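Local coordinates for putative nucleotide sugar epimerase/ dehydratase (Bordetella bronchiseptica, PDB 2Q1S), which binds NADH in a Rossmann fold and probably acts as a nucleotide-sugar epimerase or dehydratase in the biosynthesis of lipopolysaccharide O-antigen, at residues R205-N210 with V282-S287. Numbering follows the deposited sequence.
Sequences RARFQN and VYNIAS. With NAI (1,4-dihydronicotinamide adenine dinucleotide), chain B.
Two neighbouring parallel strands of the Rossmann-type sheet meet where Arg205 to Arg207 pair with Val282 to Asn284. Three backbone hydrogen bonds join the segments: Tyr283 N to Arg205 O (2.9 Å), Arg207 N to Tyr283 O (2.9 Å), and Ile285 N to Arg207 O (2.8 Å). As they diverge, a water takes over, accepting from Gln209 N and donating to Ile285 O. On one face of the sheet Val282 lies between two arginines. Its CB sits over the centre of the Arg205 guanidinium, 3.6 Å from CZ, while its CG2, anti to the backbone N, lies over one face of the Arg207 guanidinium, toward its rim, 3.5 Å from NE. Extended from CG to NE, Arg207 runs past Val282 so that NH1 shares a water with Asn284 OD1; salt bridges to Glu189 and Asp170 tie both guanidinium groups. On the other face Ala206 CB touches Ile285 CG1 (4.2 Å), and helix 263-276 packs on Ala206 and Phe208. Phe208 CB rests on Ile285 CB (4.1 Å), while its ring reaches the nicotinamide, CE1 being 3.5 Å from N1N of NADH. Such a strand end bordering the nicotinamide is characteristic of the cofactor site in extended short-chain dehydrogenases/reductases.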
loop_
_atom_site.group_PDB
_atom_site.type_symbol
_atom_site.label_atom_id
_atom_site.label_comp_id
_atom_site.label_asym_id
_atom_site.label_seq_id
_atom_site.Cartn_x
_atom_site.Cartn_y
_atom_site.Cartn_z
ATOM N N ARG A 205 -6.433 -0.085 15.176
ATOM C CA ARG A 205 -6.332 -1.245 14.302
ATOM C C ARG A 205 -6.624 -2.454 15.178
ATOM O O ARG A 205 -5.997 -2.627 16.216
ATOM C CB ARG A 205 -4.908 -1.320 13.728
ATOM C CG ARG A 205 -4.639 -0.125 12.761
ATOM C CD ARG A 205 -3.101 0.062 12.649
ATOM N NE ARG A 205 -2.488 0.731 13.774
ATOM C CZ ARG A 205 -1.272 0.451 14.248
ATOM N NH1 ARG A 205 -0.605 -0.562 13.712
ATOM N NH2 ARG A 205 -0.767 1.133 15.255
ATOM N N ALA A 206 -7.573 -3.279 14.725
ATOM C CA ALA A 206 -7.944 -4.506 15.456
ATOM C C ALA A 206 -7.501 -5.684 14.612
ATOM O O ALA A 206 -8.042 -5.892 13.567
ATOM C CB ALA A 206 -9.486 -4.550 15.678
ATOM N N ARG A 207 -6.479 -6.425 15.063
ATOM C CA ARG A 207 -5.939 -7.562 14.308
ATOM C C ARG A 207 -6.608 -8.849 14.793
ATOM O O ARG A 207 -6.595 -9.154 15.970
ATOM C CB ARG A 207 -4.431 -7.676 14.585
ATOM C CG ARG A 207 -3.619 -6.580 13.910
ATOM C CD ARG A 207 -2.132 -6.743 14.251
ATOM N NE ARG A 207 -1.370 -5.655 13.648
ATOM C CZ ARG A 207 -0.185 -5.210 14.124
ATOM N NH1 ARG A 207 0.397 -5.781 15.176
ATOM N NH2 ARG A 207 0.432 -4.186 13.512
ATOM N N PHE A 208 -7.192 -9.574 13.859
ATOM C CA PHE A 208 -7.743 -10.858 14.266
ATOM C C PHE A 208 -7.566 -11.887 13.160
ATOM O O PHE A 208 -7.055 -11.580 12.093
ATOM C CB PHE A 208 -9.178 -10.710 14.814
ATOM C CG PHE A 208 -10.115 -9.922 13.920
ATOM C CD1 PHE A 208 -10.783 -10.554 12.921
ATOM C CD2 PHE A 208 -10.382 -8.571 14.169
ATOM C CE1 PHE A 208 -11.674 -9.883 12.090
ATOM C CE2 PHE A 208 -11.290 -7.863 13.356
ATOM C CZ PHE A 208 -11.959 -8.547 12.296
ATOM N N GLN A 209 -7.881 -13.141 13.449
ATOM C CA GLN A 209 -7.839 -14.113 12.362
ATOM C C GLN A 209 -8.645 -15.331 12.743
ATOM O O GLN A 209 -8.889 -15.572 13.908
ATOM C CB GLN A 209 -6.395 -14.480 11.964
ATOM C CG GLN A 209 -5.554 -15.099 13.057
ATOM N N ASN A 210 -9.063 -16.088 11.737
ATOM C CA ASN A 210 -9.777 -17.331 11.969
ATOM C C ASN A 210 -11.068 -17.165 12.766
ATOM O O ASN A 210 -11.389 -17.965 13.671
ATOM C CB ASN A 210 -8.814 -18.351 12.566
ATOM C CG ASN A 210 -7.711 -18.697 11.584
ATOM O OD1 ASN A 210 -7.993 -19.106 10.447
ATOM N ND2 ASN A 210 -6.494 -18.549 12.003
ATOM N N VAL A 282 -2.984 -0.287 18.236
ATOM C CA VAL A 282 -3.308 -1.598 17.626
ATOM C C VAL A 282 -3.492 -2.646 18.719
ATOM O O VAL A 282 -2.724 -2.674 19.691
ATOM C CB VAL A 282 -2.267 -2.061 16.556
ATOM C CG1 VAL A 282 -0.814 -2.069 17.102
ATOM C CG2 VAL A 282 -2.639 -3.388 15.968
ATOM N N TYR A 283 -4.497 -3.506 18.522
ATOM C CA TYR A 283 -4.817 -4.558 19.492
ATOM C C TYR A 283 -5.092 -5.848 18.766
ATOM O O TYR A 283 -5.840 -5.879 17.818
ATOM C CB TYR A 283 -6.066 -4.216 20.310
ATOM C CG TYR A 283 -5.937 -2.958 21.122
ATOM C CD1 TYR A 283 -6.236 -1.705 20.537
ATOM C CD2 TYR A 283 -5.491 -2.989 22.443
ATOM C CE1 TYR A 283 -6.081 -0.523 21.270
ATOM C CE2 TYR A 283 -5.366 -1.808 23.169
ATOM C CZ TYR A 283 -5.646 -0.592 22.581
ATOM O OH TYR A 283 -5.518 0.566 23.332
ATOM N N ASN A 284 -4.473 -6.921 19.229
ATOM C CA ASN A 284 -4.893 -8.269 18.817
ATOM C C ASN A 284 -6.221 -8.626 19.491
ATOM O O ASN A 284 -6.352 -8.492 20.720
ATOM C CB ASN A 284 -3.869 -9.335 19.218
ATOM C CG ASN A 284 -2.514 -9.140 18.564
ATOM O OD1 ASN A 284 -2.409 -8.618 17.479
ATOM N ND2 ASN A 284 -1.468 -9.594 19.239
ATOM N N ILE A 285 -7.191 -9.066 18.684
ATOM C CA ILE A 285 -8.466 -9.609 19.178
ATOM C C ILE A 285 -8.401 -11.131 18.854
ATOM O O ILE A 285 -8.526 -11.558 17.701
ATOM C CB ILE A 285 -9.678 -8.893 18.461
ATOM C CG1 ILE A 285 -9.638 -7.377 18.769
ATOM C CG2 ILE A 285 -11.027 -9.511 18.889
ATOM C CD1 ILE A 285 -9.535 -6.995 20.238
ATOM N N ALA A 286 -8.092 -11.913 19.892
ATOM C CA ALA A 286 -7.641 -13.296 19.721
ATOM C C ALA A 286 -8.121 -14.175 20.859
ATOM O O ALA A 286 -8.321 -13.698 21.962
ATOM C CB ALA A 286 -6.108 -13.345 19.640
ATOM N N SER A 287 -8.320 -15.455 20.566
ATOM C CA SER A 287 -8.661 -16.430 21.607
ATOM C C SER A 287 -7.487 -16.888 22.461
ATOM O O SER A 287 -7.687 -17.286 23.610
ATOM C CB SER A 287 -9.321 -17.685 21.022
ATOM O OG SER A 287 -8.394 -18.426 20.246
HETATM P PA NAI B . -16.965 -10.398 4.424
HETATM O O1A NAI B . -16.527 -10.568 3.014
HETATM O O2A NAI B . -18.213 -11.167 4.917
HETATM O O5B NAI B . -17.133 -8.910 4.800
HETATM C C5B NAI B . -16.606 -7.810 4.050
HETATM C C4B NAI B . -17.721 -6.892 3.582
HETATM O O4B NAI B . -17.152 -5.841 2.809
HETATM C C3B NAI B . -18.727 -7.645 2.671
HETATM O O3B NAI B . -20.067 -7.430 3.147
HETATM C C2B NAI B . -18.550 -6.952 1.328
HETATM O O2B NAI B . -19.725 -6.856 0.466
HETATM C C1B NAI B . -18.093 -5.555 1.751
HETATM N N9A NAI B . -17.438 -4.784 0.708
HETATM C C8A NAI B . -16.561 -5.244 -0.236
HETATM N N7A NAI B . -16.147 -4.219 -0.983
HETATM C C5A NAI B . -16.728 -3.067 -0.541
HETATM C C6A NAI B . -16.720 -1.641 -0.895
HETATM N N6A NAI B . -15.993 -1.145 -1.903
HETATM N N1A NAI B . -17.480 -0.761 -0.172
HETATM C C2A NAI B . -18.232 -1.246 0.853
HETATM N N3A NAI B . -18.305 -2.523 1.264
HETATM C C4A NAI B . -17.568 -3.488 0.609
HETATM O O3 NAI B . -15.701 -10.892 5.271
HETATM P PN NAI B . -15.450 -10.840 6.876
HETATM O O1N NAI B . -14.810 -12.066 7.297
HETATM O O2N NAI B . -16.723 -10.308 7.483
HETATM O O5D NAI B . -14.379 -9.603 6.967
HETATM C C5D NAI B . -14.647 -8.413 7.728
HETATM C C4D NAI B . -13.303 -7.725 7.978
HETATM O O4D NAI B . -12.520 -8.547 8.810
HETATM C C3D NAI B . -12.465 -7.579 6.707
HETATM O O3D NAI B . -11.846 -6.287 6.752
HETATM C C2D NAI B . -11.466 -8.692 6.796
HETATM O O2D NAI B . -10.254 -8.378 6.057
HETATM C C1D NAI B . -11.198 -8.761 8.274
HETATM N N1N NAI B . -10.694 -10.033 8.720
HETATM C C2N NAI B . -11.482 -11.155 8.796
HETATM C C3N NAI B . -10.968 -12.364 9.258
HETATM C C7N NAI B . -11.823 -13.625 9.335
HETATM O O7N NAI B . -11.311 -14.643 9.770
HETATM N N7N NAI B . -13.117 -13.520 8.940
HETATM C C4N NAI B . -9.625 -12.436 9.717
HETATM C C5N NAI B . -8.848 -11.243 9.660
HETATM C C6N NAI B . -9.421 -10.062 9.192
HETATM O O HOH W 1 0.076 -8.446 16.245
HETATM O O HOH W 2 -7.686 -13.464 16.198
#